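Glutathione S-transferase omega-like 2 (Saccharomyces cerevisiae, PDB 5LKB) is a homodimeric Xi-class glutathione transferase that works as a one-cysteine thiol transferase, reduces dehydroascorbate and dimethylarsinic acid, and reacts with glutathionyl-(hydro)quinones. Local coordinates at residues I169-S174 with I178-S183; E22-Q27 with S184-F189; R51-R56 with I65-V70; Y145-P150 with V160-E165; D198-P201 with Q207-D210. All coordinates share one frame; numbering follows the deposited sequence.

Interaction 1: I169-S174 with I178-S183; sequences IVNNES and IRILNS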
# COMPACT_ATOMS: atom_id res chain seq x y z
N ILE A 169 -11.80 32.46 17.75
CA ILE A 169 -11.14 31.97 16.56
C ILE A 169 -11.27 33.02 15.47
O ILE A 169 -12.39 33.34 15.05
CB ILE A 169 -11.77 30.65 16.14
CG1 ILE A 169 -11.64 29.64 17.26
CG2 ILE A 169 -11.17 30.16 14.83
CD1 ILE A 169 -12.15 28.28 16.88
N VAL A 170 -10.13 33.54 15.02
CA VAL A 170 -10.11 34.50 13.91
C VAL A 170 -10.48 33.79 12.63
O VAL A 170 -11.38 34.19 11.89
CB VAL A 170 -8.74 35.20 13.80
CG1 VAL A 170 -8.68 36.11 12.54
CG2 VAL A 170 -8.41 35.98 15.11
N ASN A 171 -9.80 32.67 12.37
CA ASN A 171 -9.93 32.01 11.08
C ASN A 171 -9.50 30.57 11.30
O ASN A 171 -8.47 30.33 11.94
CB ASN A 171 -9.08 32.68 10.03
CG ASN A 171 -9.44 32.30 8.64
OD1 ASN A 171 -9.24 31.13 8.26
ND2 ASN A 171 -9.91 33.24 7.83
N ASN A 172 -10.31 29.61 10.79
CA ASN A 172 -9.96 28.19 10.80
C ASN A 172 -9.98 27.60 9.40
O ASN A 172 -10.11 26.37 9.24
CB ASN A 172 -10.78 27.41 11.82
CG ASN A 172 -12.19 27.16 11.37
OD1 ASN A 172 -12.71 27.92 10.49
ND2 ASN A 172 -12.85 26.12 11.95
N GLU A 173 -9.73 28.40 8.40
CA GLU A 173 -9.62 27.97 7.00
C GLU A 173 -8.16 28.10 6.59
O GLU A 173 -7.64 29.19 6.40
CB GLU A 173 -10.59 28.76 6.13
CG GLU A 173 -10.43 28.59 4.66
CD GLU A 173 -10.39 27.09 4.28
OE1 GLU A 173 -11.30 26.34 4.70
OE2 GLU A 173 -9.46 26.68 3.55
N SER A 174 -7.50 26.95 6.32
CA SER A 174 -6.06 27.03 6.08
C SER A 174 -5.74 27.89 4.85
O SER A 174 -4.67 28.50 4.79
CB SER A 174 -5.45 25.61 5.93
OG SER A 174 -5.89 24.96 4.72
N ILE A 178 -3.11 31.20 5.44
CA ILE A 178 -1.85 31.44 4.76
C ILE A 178 -1.83 32.77 3.98
O ILE A 178 -0.76 33.34 3.75
CB ILE A 178 -1.46 30.20 3.90
CG1 ILE A 178 -2.46 29.97 2.76
CG2 ILE A 178 -1.24 29.01 4.82
CD1 ILE A 178 -2.15 28.67 1.95
N ARG A 179 -3.01 33.26 3.59
CA ARG A 179 -3.08 34.59 2.99
C ARG A 179 -2.87 35.64 4.07
O ARG A 179 -2.14 36.62 3.85
CB ARG A 179 -4.44 34.75 2.30
CG ARG A 179 -4.60 34.00 0.98
CD ARG A 179 -3.61 34.45 -0.10
NE ARG A 179 -3.56 33.53 -1.26
CZ ARG A 179 -4.35 33.57 -2.32
NH1 ARG A 179 -5.28 34.54 -2.42
NH2 ARG A 179 -4.20 32.69 -3.30
N ILE A 180 -3.45 35.43 5.25
CA ILE A 180 -3.20 36.39 6.34
C ILE A 180 -1.71 36.47 6.65
O ILE A 180 -1.12 37.57 6.75
CB ILE A 180 -4.03 36.02 7.57
CG1 ILE A 180 -5.53 36.09 7.29
CG2 ILE A 180 -3.69 36.92 8.80
CD1 ILE A 180 -6.42 35.54 8.43
N LEU A 181 -1.05 35.30 6.81
CA LEU A 181 0.36 35.31 7.15
C LEU A 181 1.17 35.95 6.08
O LEU A 181 2.16 36.58 6.38
CB LEU A 181 0.81 33.85 7.34
CG LEU A 181 0.16 33.13 8.52
CD1 LEU A 181 0.54 31.68 8.52
CD2 LEU A 181 0.45 33.70 9.90
N ASN A 182 0.81 35.77 4.81
CA ASN A 182 1.59 36.32 3.73
C ASN A 182 1.35 37.83 3.53
O ASN A 182 2.18 38.48 2.90
CB ASN A 182 1.35 35.58 2.41
CG ASN A 182 2.22 36.09 1.30
OD1 ASN A 182 3.46 35.90 1.33
ND2 ASN A 182 1.61 36.71 0.29
N SER A 183 0.23 38.34 4.03
CA SER A 183 -0.20 39.73 3.80
C SER A 183 0.74 40.69 4.49
O SER A 183 1.67 40.31 5.17
CB SER A 183 -1.58 39.98 4.37
OG SER A 183 -1.57 39.98 5.79

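Interaction 2: E22-Q27 with S184-F189; sequences ETISKQ and SAFDEF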
# COMPACT_ATOMS: atom_id res chain seq x y z
N GLU A 22 -12.63 35.25 9.31
CA GLU A 22 -12.22 36.64 9.47
C GLU A 22 -10.74 36.85 9.16
O GLU A 22 -9.98 35.91 8.87
CB GLU A 22 -12.62 37.18 10.84
CG GLU A 22 -14.10 37.75 10.80
CD GLU A 22 -14.17 39.20 10.37
OE1 GLU A 22 -13.13 39.74 9.98
OE2 GLU A 22 -15.32 39.74 10.42
N THR A 23 -10.32 38.11 9.16
CA THR A 23 -8.96 38.48 8.82
C THR A 23 -8.39 39.38 9.89
O THR A 23 -9.07 39.71 10.87
CB THR A 23 -8.87 39.11 7.42
OG1 THR A 23 -7.49 39.13 7.02
CG2 THR A 23 -9.48 40.54 7.40
N ILE A 24 -7.11 39.69 9.74
CA ILE A 24 -6.35 40.53 10.66
C ILE A 24 -5.76 41.66 9.82
O ILE A 24 -5.15 41.41 8.78
CB ILE A 24 -5.21 39.74 11.34
CG1 ILE A 24 -5.75 38.58 12.15
CG2 ILE A 24 -4.36 40.70 12.24
CD1 ILE A 24 -4.66 37.72 12.70
N SER A 25 -6.00 42.93 10.23
CA SER A 25 -5.42 44.03 9.45
C SER A 25 -5.41 45.28 10.32
O SER A 25 -6.08 45.34 11.35
CB SER A 25 -6.17 44.32 8.14
OG SER A 25 -7.48 44.83 8.38
N LYS A 26 -4.63 46.27 9.87
CA LYS A 26 -4.51 47.53 10.60
C LYS A 26 -5.85 48.28 10.64
O LYS A 26 -6.21 48.89 11.67
CB LYS A 26 -3.41 48.39 9.96
N GLN A 27 -6.63 48.21 9.55
CA GLN A 27 -7.94 48.87 9.49
C GLN A 27 -9.05 48.09 10.18
O GLN A 27 -10.16 48.62 10.34
CB GLN A 27 -8.32 49.11 8.02
CG GLN A 27 -8.75 47.82 7.33
CD GLN A 27 -8.31 47.73 5.88
OE1 GLN A 27 -9.14 47.76 4.96
NE2 GLN A 27 -6.99 47.62 5.67
N SER A 184 0.45 41.97 4.32
CA SER A 184 1.29 42.94 5.00
C SER A 184 0.99 43.05 6.49
O SER A 184 1.70 43.80 7.19
CB SER A 184 1.14 44.37 4.37
OG SER A 184 -0.17 44.82 4.54
N ALA A 185 -0.02 42.37 7.00
CA ALA A 185 -0.51 42.56 8.36
C ALA A 185 0.58 42.59 9.43
O ALA A 185 0.55 43.44 10.32
CB ALA A 185 -1.56 41.52 8.74
N PHE A 186 1.57 41.71 9.36
CA PHE A 186 2.50 41.57 10.47
C PHE A 186 3.87 42.17 10.13
O PHE A 186 4.87 41.92 10.82
CB PHE A 186 2.58 40.09 10.91
CG PHE A 186 1.34 39.62 11.65
CD1 PHE A 186 1.18 39.77 13.00
CD2 PHE A 186 0.36 38.86 10.98
CE1 PHE A 186 0.01 39.30 13.68
CE2 PHE A 186 -0.75 38.43 11.61
CZ PHE A 186 -0.93 38.60 12.97
N ASP A 187 3.93 43.00 9.07
CA ASP A 187 5.20 43.44 8.52
C ASP A 187 6.00 44.28 9.52
O ASP A 187 7.23 44.27 9.48
CB ASP A 187 5.00 44.30 7.27
CG ASP A 187 4.68 43.50 6.02
OD1 ASP A 187 4.64 42.25 6.10
OD2 ASP A 187 4.48 44.13 4.96
N GLU A 188 5.32 44.99 10.41
CA GLU A 188 6.00 45.81 11.41
C GLU A 188 6.79 44.98 12.40
O GLU A 188 7.63 45.53 13.13
CB GLU A 188 4.99 46.60 12.24
CG GLU A 188 4.08 47.59 11.54
CD GLU A 188 2.88 47.93 12.43
OE1 GLU A 188 1.97 47.05 12.66
OE2 GLU A 188 2.85 49.08 12.96
N PHE A 189 6.57 43.66 12.45
CA PHE A 189 7.14 42.81 13.50
C PHE A 189 8.15 41.77 12.99
O PHE A 189 8.63 40.95 13.79
CB PHE A 189 6.02 42.16 14.28
CG PHE A 189 4.92 43.13 14.70
CD1 PHE A 189 5.13 44.05 15.72
CD2 PHE A 189 3.67 43.13 14.09
CE1 PHE A 189 4.10 44.93 16.11
CE2 PHE A 189 2.64 43.99 14.49
CZ PHE A 189 2.88 44.93 15.49

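Interaction 3: R51-R56 with I65-V70; sequences RTLITR and IGCSVV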
# COMPACT_ATOMS: atom_id res chain seq x y z
N ARG A 51 0.20 23.62 6.02
CA ARG A 51 0.35 24.79 5.16
C ARG A 51 0.69 25.98 5.99
O ARG A 51 1.53 26.77 5.59
CB ARG A 51 -0.96 25.10 4.44
CG ARG A 51 -1.54 24.01 3.50
CD ARG A 51 -2.96 24.42 3.17
NE ARG A 51 -3.46 23.76 1.98
CZ ARG A 51 -4.60 24.08 1.39
NH1 ARG A 51 -5.33 25.09 1.90
NH2 ARG A 51 -4.98 23.44 0.31
N THR A 52 0.05 26.10 7.14
CA THR A 52 0.22 27.30 7.96
C THR A 52 1.57 27.30 8.67
O THR A 52 2.13 28.38 8.89
CB THR A 52 -0.94 27.47 8.94
OG1 THR A 52 -0.94 26.54 10.01
CG2 THR A 52 -2.28 27.38 8.26
N LEU A 53 2.09 26.13 9.07
CA LEU A 53 3.41 26.06 9.68
C LEU A 53 4.49 26.46 8.69
O LEU A 53 5.39 27.23 9.04
CB LEU A 53 3.69 24.68 10.19
CG LEU A 53 2.88 24.19 11.35
CD1 LEU A 53 3.30 22.74 11.70
CD2 LEU A 53 3.02 25.05 12.59
N ILE A 54 4.41 25.97 7.46
CA ILE A 54 5.39 26.30 6.44
C ILE A 54 5.38 27.82 6.20
O ILE A 54 6.43 28.48 6.13
CB ILE A 54 5.14 25.53 5.13
CG1 ILE A 54 5.36 24.02 5.38
CG2 ILE A 54 6.05 26.01 4.03
CD1 ILE A 54 4.67 23.15 4.39
N THR A 55 4.19 28.38 6.05
CA THR A 55 4.05 29.79 5.74
C THR A 55 4.50 30.65 6.91
O THR A 55 5.21 31.65 6.70
CB THR A 55 2.59 30.08 5.35
OG1 THR A 55 2.19 29.28 4.22
CG2 THR A 55 2.43 31.53 4.90
N ARG A 56 4.15 30.27 8.13
CA ARG A 56 4.66 30.94 9.32
C ARG A 56 6.18 31.01 9.33
O ARG A 56 6.78 32.05 9.69
CB ARG A 56 4.07 30.31 10.59
CG ARG A 56 4.69 30.77 11.91
CD ARG A 56 3.92 30.19 13.02
NE ARG A 56 4.54 30.28 14.34
CZ ARG A 56 5.28 29.36 14.95
NH1 ARG A 56 5.57 28.18 14.38
NH2 ARG A 56 5.69 29.58 16.19
N ILE A 65 3.87 34.90 16.34
CA ILE A 65 2.68 34.09 16.50
C ILE A 65 3.11 32.77 17.11
O ILE A 65 3.82 31.99 16.46
CB ILE A 65 1.99 33.87 15.15
CG1 ILE A 65 1.53 35.23 14.61
CG2 ILE A 65 0.81 32.94 15.28
CD1 ILE A 65 0.99 35.19 13.17
N GLY A 66 2.74 32.51 18.37
CA GLY A 66 3.13 31.27 19.02
C GLY A 66 2.44 30.11 18.39
O GLY A 66 1.43 30.28 17.72
N CYS A 67 2.92 28.89 18.69
CA CYS A 67 2.28 27.69 18.16
C CYS A 67 2.21 26.60 19.22
O CYS A 67 3.15 26.44 20.01
CB CYS A 67 3.12 27.21 17.00
SG CYS A 67 2.71 25.60 16.26
N SER A 68 1.12 25.84 19.20
CA SER A 68 0.92 24.71 20.07
C SER A 68 0.41 23.57 19.19
O SER A 68 -0.23 23.82 18.16
CB SER A 68 -0.07 24.97 21.19
OG SER A 68 0.49 26.02 22.01
N VAL A 69 0.66 22.33 19.62
CA VAL A 69 0.45 21.15 18.76
C VAL A 69 -0.41 20.11 19.50
O VAL A 69 -0.05 19.66 20.59
CB VAL A 69 1.79 20.54 18.34
CG1 VAL A 69 1.49 19.39 17.37
CG2 VAL A 69 2.67 21.54 17.72
N VAL A 70 -1.53 19.73 18.89
CA VAL A 70 -2.36 18.67 19.42
C VAL A 70 -1.70 17.30 19.21
O VAL A 70 -0.81 17.14 18.38
CB VAL A 70 -3.76 18.68 18.79
CG1 VAL A 70 -4.51 19.98 19.20
CG2 VAL A 70 -3.76 18.50 17.29

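Interaction 4: Y145-P150 with V160-E165; sequences YYKSDP and VLWDLE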
# COMPACT_ATOMS: atom_id res chain seq x y z
N TYR A 145 -13.18 26.14 20.55
CA TYR A 145 -14.34 26.35 19.70
C TYR A 145 -15.54 26.82 20.52
O TYR A 145 -16.20 27.80 20.16
CB TYR A 145 -14.67 25.05 18.91
CG TYR A 145 -13.86 24.89 17.64
CD1 TYR A 145 -12.59 24.31 17.64
CD2 TYR A 145 -14.38 25.28 16.44
CE1 TYR A 145 -11.87 24.21 16.48
CE2 TYR A 145 -13.66 25.17 15.27
CZ TYR A 145 -12.39 24.62 15.29
OH TYR A 145 -11.72 24.57 14.07
N TYR A 146 -15.81 26.15 21.64
CA TYR A 146 -16.96 26.54 22.47
C TYR A 146 -16.72 27.90 23.15
O TYR A 146 -17.66 28.68 23.34
CB TYR A 146 -17.25 25.45 23.50
CG TYR A 146 -17.85 24.17 22.94
CD1 TYR A 146 -18.87 24.21 21.98
CD2 TYR A 146 -17.41 22.92 23.36
CE1 TYR A 146 -19.44 23.03 21.47
CE2 TYR A 146 -17.99 21.73 22.84
CZ TYR A 146 -18.97 21.80 21.89
OH TYR A 146 -19.55 20.66 21.39
N LYS A 147 -15.47 28.18 23.55
CA LYS A 147 -15.15 29.52 24.05
C LYS A 147 -15.50 30.59 23.02
O LYS A 147 -16.17 31.58 23.34
CB LYS A 147 -13.67 29.60 24.43
CG LYS A 147 -13.23 30.95 25.01
CD LYS A 147 -14.05 31.31 26.26
CE LYS A 147 -13.62 32.65 26.79
NZ LYS A 147 -14.37 33.04 28.01
N SER A 148 -15.07 30.42 21.78
CA SER A 148 -15.35 31.38 20.73
C SER A 148 -16.85 31.48 20.47
O SER A 148 -17.40 32.59 20.36
CB SER A 148 -14.60 30.98 19.47
OG SER A 148 -14.39 32.05 18.55
N ASP A 149 -17.55 30.35 20.42
CA ASP A 149 -18.94 30.31 19.99
C ASP A 149 -19.57 29.13 20.72
O ASP A 149 -19.37 27.97 20.34
CB ASP A 149 -19.08 30.17 18.48
CG ASP A 149 -20.50 29.95 18.03
OD1 ASP A 149 -21.39 30.08 18.89
OD2 ASP A 149 -20.72 29.62 16.84
N PRO A 150 -20.24 29.39 21.85
CA PRO A 150 -20.89 28.29 22.59
C PRO A 150 -21.90 27.50 21.80
O PRO A 150 -22.23 26.39 22.19
CB PRO A 150 -21.53 29.02 23.78
CG PRO A 150 -20.61 30.21 23.99
CD PRO A 150 -20.30 30.66 22.58
N VAL A 160 -6.19 26.26 13.78
CA VAL A 160 -6.96 27.35 14.38
C VAL A 160 -6.03 28.54 14.57
O VAL A 160 -4.98 28.41 15.22
CB VAL A 160 -7.58 26.91 15.70
CG1 VAL A 160 -8.18 28.12 16.44
CG2 VAL A 160 -8.67 25.86 15.48
N LEU A 161 -6.42 29.70 14.02
CA LEU A 161 -5.74 30.97 14.28
C LEU A 161 -6.57 31.75 15.32
O LEU A 161 -7.74 32.05 15.08
CB LEU A 161 -5.55 31.76 12.99
CG LEU A 161 -4.91 33.13 13.15
CD1 LEU A 161 -3.46 32.99 13.63
CD2 LEU A 161 -4.98 33.88 11.84
N TRP A 162 -6.00 31.91 16.50
CA TRP A 162 -6.68 32.29 17.75
C TRP A 162 -6.23 33.68 18.17
O TRP A 162 -5.05 34.02 18.08
CB TRP A 162 -6.24 31.35 18.86
CG TRP A 162 -6.87 31.60 20.25
CD1 TRP A 162 -6.25 32.15 21.35
CD2 TRP A 162 -8.19 31.24 20.68
NE1 TRP A 162 -7.10 32.11 22.42
CE2 TRP A 162 -8.31 31.63 22.04
CE3 TRP A 162 -9.28 30.67 20.06
CZ2 TRP A 162 -9.48 31.38 22.79
CZ3 TRP A 162 -10.46 30.45 20.80
CH2 TRP A 162 -10.54 30.85 22.14
N ASP A 163 -7.21 34.48 18.68
CA ASP A 163 -6.93 35.80 19.23
C ASP A 163 -6.99 35.73 20.74
O ASP A 163 -8.06 35.47 21.30
CB ASP A 163 -7.96 36.83 18.74
CG ASP A 163 -7.73 38.18 19.38
OD1 ASP A 163 -6.57 38.45 19.70
OD2 ASP A 163 -8.73 38.93 19.51
N LEU A 164 -5.85 35.98 21.38
CA LEU A 164 -5.78 35.99 22.85
C LEU A 164 -6.54 37.15 23.48
O LEU A 164 -6.98 37.02 24.62
CB LEU A 164 -4.33 36.04 23.29
CG LEU A 164 -3.49 34.76 23.00
CD1 LEU A 164 -2.00 35.13 23.20
CD2 LEU A 164 -3.92 33.57 23.87
N GLU A 165 -6.77 38.23 22.75
CA GLU A 165 -7.44 39.38 23.36
C GLU A 165 -8.95 39.16 23.47
O GLU A 165 -9.56 39.40 24.52
CB GLU A 165 -7.11 40.62 22.56
CG GLU A 165 -5.70 41.15 22.86
CD GLU A 165 -5.46 42.57 22.34
OE1 GLU A 165 -6.44 43.27 21.92
OE2 GLU A 165 -4.27 42.97 22.34

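Interaction 5: D198-P201 with Q207-D210; sequences DLVP and QIDD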
# COMPACT_ATOMS: atom_id res chain seq x y z
N ASP A 198 7.19 37.19 -0.81
CA ASP A 198 5.80 37.21 -1.23
C ASP A 198 5.43 35.89 -1.90
O ASP A 198 5.87 35.60 -3.02
CB ASP A 198 5.55 38.38 -2.21
CG ASP A 198 4.08 38.64 -2.44
OD1 ASP A 198 3.18 37.83 -2.06
OD2 ASP A 198 3.76 39.71 -3.05
N LEU A 199 4.58 35.14 -1.23
CA LEU A 199 4.16 33.82 -1.70
C LEU A 199 3.02 33.88 -2.70
O LEU A 199 2.66 32.87 -3.32
CB LEU A 199 3.83 32.96 -0.47
CG LEU A 199 5.03 32.65 0.42
CD1 LEU A 199 4.60 32.11 1.74
CD2 LEU A 199 5.97 31.70 -0.24
N VAL A 200 2.45 35.05 -2.93
CA VAL A 200 1.34 35.24 -3.87
C VAL A 200 1.62 36.52 -4.67
O VAL A 200 0.85 37.51 -4.58
CB VAL A 200 0.01 35.30 -3.13
CG1 VAL A 200 -1.11 35.21 -4.14
CG2 VAL A 200 -0.11 34.13 -2.11
N PRO A 201 2.70 36.56 -5.44
CA PRO A 201 3.00 37.77 -6.24
C PRO A 201 1.91 38.09 -7.26
O PRO A 201 1.34 37.22 -7.91
CB PRO A 201 4.32 37.43 -6.94
CG PRO A 201 4.47 35.95 -6.84
CD PRO A 201 3.70 35.50 -5.63
N GLN A 207 -2.70 32.64 -11.90
CA GLN A 207 -2.21 31.27 -12.13
C GLN A 207 -2.14 30.47 -10.84
O GLN A 207 -2.40 29.26 -10.85
CB GLN A 207 -0.84 31.25 -12.79
CG GLN A 207 -0.79 31.85 -14.18
CD GLN A 207 0.62 32.19 -14.57
OE1 GLN A 207 1.38 31.34 -15.02
NE2 GLN A 207 0.98 33.44 -14.37
N ILE A 208 -1.70 31.09 -9.73
CA ILE A 208 -1.76 30.42 -8.42
C ILE A 208 -3.17 30.01 -8.07
O ILE A 208 -3.44 28.88 -7.64
CB ILE A 208 -1.14 31.29 -7.32
CG1 ILE A 208 0.36 31.40 -7.49
CG2 ILE A 208 -1.53 30.81 -5.93
CD1 ILE A 208 1.03 32.50 -6.69
N ASP A 209 -4.13 30.92 -8.22
CA ASP A 209 -5.49 30.57 -7.86
C ASP A 209 -6.05 29.44 -8.74
O ASP A 209 -6.78 28.57 -8.26
CB ASP A 209 -6.41 31.78 -7.96
CG ASP A 209 -6.23 32.72 -6.81
OD1 ASP A 209 -5.72 32.34 -5.74
OD2 ASP A 209 -6.55 33.93 -6.98
N ASP A 210 -5.75 29.48 -10.05
CA ASP A 210 -6.30 28.47 -10.96
C ASP A 210 -5.67 27.11 -10.68
O ASP A 210 -6.39 26.11 -10.66
CB ASP A 210 -6.05 28.88 -12.41
CG ASP A 210 -6.89 30.08 -12.84
OD1 ASP A 210 -7.84 30.46 -12.13
OD2 ASP A 210 -6.57 30.60 -13.95

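Interaction 1: I169-S174 with I178-S183
I178 folds its side chain back over the carbonyl oxygen of S174, the same atom that its own backbone holds. CG1 stands between the backbone N and the carbonyl carbon (chi1 65°), a crowded position in a helix, and this brings I178 CG1 to 3.3 Å from S174 O. I178 N donates to S174 O at 3.2 Å, nearly straight at 163°, as a first-turn bond of helix 174-182. Toward the end of strand 168-171 the touch is looser: I180 CD1 meets N171 CB at 4.2 Å. V170 and N171 form a classic beta bulge, both facing L161. The amide oxygen N171 OD1 takes the backbone N of E173 at 2.8 Å, closing an Asx turn that leads into the helix. E173 is the N-cap. At the other end S183 OG donates to I180 O at 2.6 Å, and S183 N reaches the same oxygen. E173 and S174 bind glutathione; here S174 OG holds a glycerol instead. The contact thus pairs an apolar wrapping of S174 O with polar bonds that fix the turn, so E173 and S174 are set at the helix start, where the helix dipole would probably favour an anionic ligand group.

Interaction 2: E22-Q27 with S184-F189
I24 places CG1 beside its backbone N (chi1 -60°) and runs on extended to CD1, while F186 also keeps its ring beside the backbone N (chi1 -72°), swinging the far end of the ring toward the isoleucine. The two meet where I24 CD1 lies 3.8 Å from F186 CZ, near the ring plane and at its edge, not over a face. The same methyl is 4.1 Å from F186 CE2, and the second branch joins in, with I24 CG2 4.1 Å from F186 CZ. Both branches of the isoleucine therefore bear on one corner of the phenyl ring. Beside this apolar pair, A185 points its methyl at the backbone of the other segment, putting A185 CB 3.6 Å from I24 O. No hydrogen bond crosses the contact; its hold is van der Waals. The shape of segment 184-189 comes from its own backbone: D187 N donates to S184 O at 3.0 Å and F189 N to F186 O at 2.9 Å, tight turns that direct A185 and F186 to the contact. In the fold, segment 22-27 starts beside strand 168-171, where E22 pairs with V170 through the backbone. I24 also rests on I180 of helix 174-182, which is followed, after S183, by 184-189, and F186 packs on L61 and V64 in the loop before strand 66-69.

Interaction 3: R51-R56 with I65-V70
R56 and L53 face I65 and C67 in segment 65-70; helix 47-58 and strand 66-69 are the helix and second strand of the beta-alpha-beta unit of the thioredoxin-like domain. The helix and strand segments run roughly antiparallel, at 150° between their directions, with axes 11.2 Å apart at closest approach. R56 reaches across with CG anti to the backbone N (chi1 170°) and its chain extended as far as NE, which presents the guanidinium side-on to the strand. Two of its nitrogens grip one oxygen: R56 NE donates to I65 O at 2.8 Å and R56 NH2 donates to I65 O at 3.1 Å. The oxygen lies in the guanidinium plane, at its edge. C67 takes a face of the same group, C67 CB being 3.6 Å from R56 NH2 and offset toward the rim. The third nitrogen, NH1, bonds the backbone oxygen of D100, so main-chain oxygens satisfy this buried group and probably help to stabilise its charge; NH2 also makes a weak bond to T62 O. A leucine in place of R56 would probably leave I65 O and D100 O without these donors and let this turn of the helix shift from the strand. L181 of helix 174-182 also touches I65, while L53 packs also on V42 of the neighbouring strand 38-42. Three residues before R56, L53 completes the contact: with CG beside the backbone N, it brings L53 CD2 to 3.7 Å from C67 SG.

Interaction 4: Y145-P150 with V160-E165
Helix 141-148, which precedes the third strand of the thioredoxin-like N-terminal domain, lays Y145, K147 and S148 against V160 and W162 of that strand, 160-163. Y145 meets V160 with the end of its ring: although the side chain sets out away from the strand, the ring swings back, so that Y145 OH lies 3.6 Å and Y145 CE1 3.7 Å from V160 CG2. The methyl approaches the ring obliquely. That hydroxyl is also a polar junction, bonded to T157 O and to N172 ND2. Two residues on, K147 carries CG anti to the backbone N (chi1 -178°) and then bends at chi2, so that only the base of the chain touches the indole. K147 CG sits 3.9 Å from W162 CH2, in the ring plane at its edge, the two side chains crossing at about a right angle, while the ammonium end leads off to the exposed side. S148 CB adds a looser touch, 4.4 Å from W162 CZ3, and S148 OG bonds I169 N of the adjacent strand. The NE1 bond to Y136 OH helps to hold the indole's rotation. At the end of the strand, D163 OD1 accepts E165 N at 3.1 Å from above the carboxylate plane, an Asx turn, and also pairs with R37 NE. The helix lies between the second and third strands in chain order, the place of the second helix in the thioredoxin-like glutathione transferase fold, and packs on the third strand close to V158, which binds glutathione.

Interaction 5: D198-P201 with Q207-D210
I208 meets L199, V200 and P201 without any aromatic ring. The flat group in this corner is the carboxylate of D198, and V200 N approaches it from above its plane, 43° out, donating to D198 OD1 at 3.0 Å. That bond spans two residues and makes an Asx turn, which helps to shape segment 198-201. N182 ND2 binds the same carboxylate oxygen, tying the turn to helix 174-182. Against this bend helix 205-220 sends a single side chain. I208 keeps CG1 beside its backbone N (chi1 -70°) and extends to CD1, and this one methyl does the touching. I208 CD1 is 3.8 Å from L199 O, and also 3.9 Å from V200 CA. The valine branch is further off, V200 CG1 lying 4.3 Å from I208 CD1. P201 and I208 cross at about a right angle, with P201 CD 4.2 Å from I208 CD1. E285 lies beside both V200 and I208, and D209 pairs with R179 in a salt bridge. Since no hydrogen bond joins the two segments, they meet through van der Waals contact of one methyl with apolar groups and a carbonyl oxygen, while hydrogen bonds tie the loop to N182 of helix 174-182 and to E285.

How the interactions relate
Strand 168-171 and helix 174-182, the two elements of interaction 1, tie the set together. Interaction 1 touches all the others: N171 ND2 bonds E22 O of interaction 2 at 2.9 Å, I169 N bonds S148 OG of interaction 4 at 2.7 Å, and R179 NH2 makes a salt bridge to D209 OD1 of interaction 5 at 2.9 Å. Interaction 3 packs on it through I65 and L181. Interactions 1, 3 and 4 share the central sheet, whereas interaction 5 leads to the helical C-terminal part, its centre about 29 Å from that of interaction 4. Interaction 2 closes a chain loop that encloses 1, 3 and 4. The side chains of S174 (interaction 1) and L53 (interaction 3) lie about 7 and 8 Å from that of the nucleophile C46.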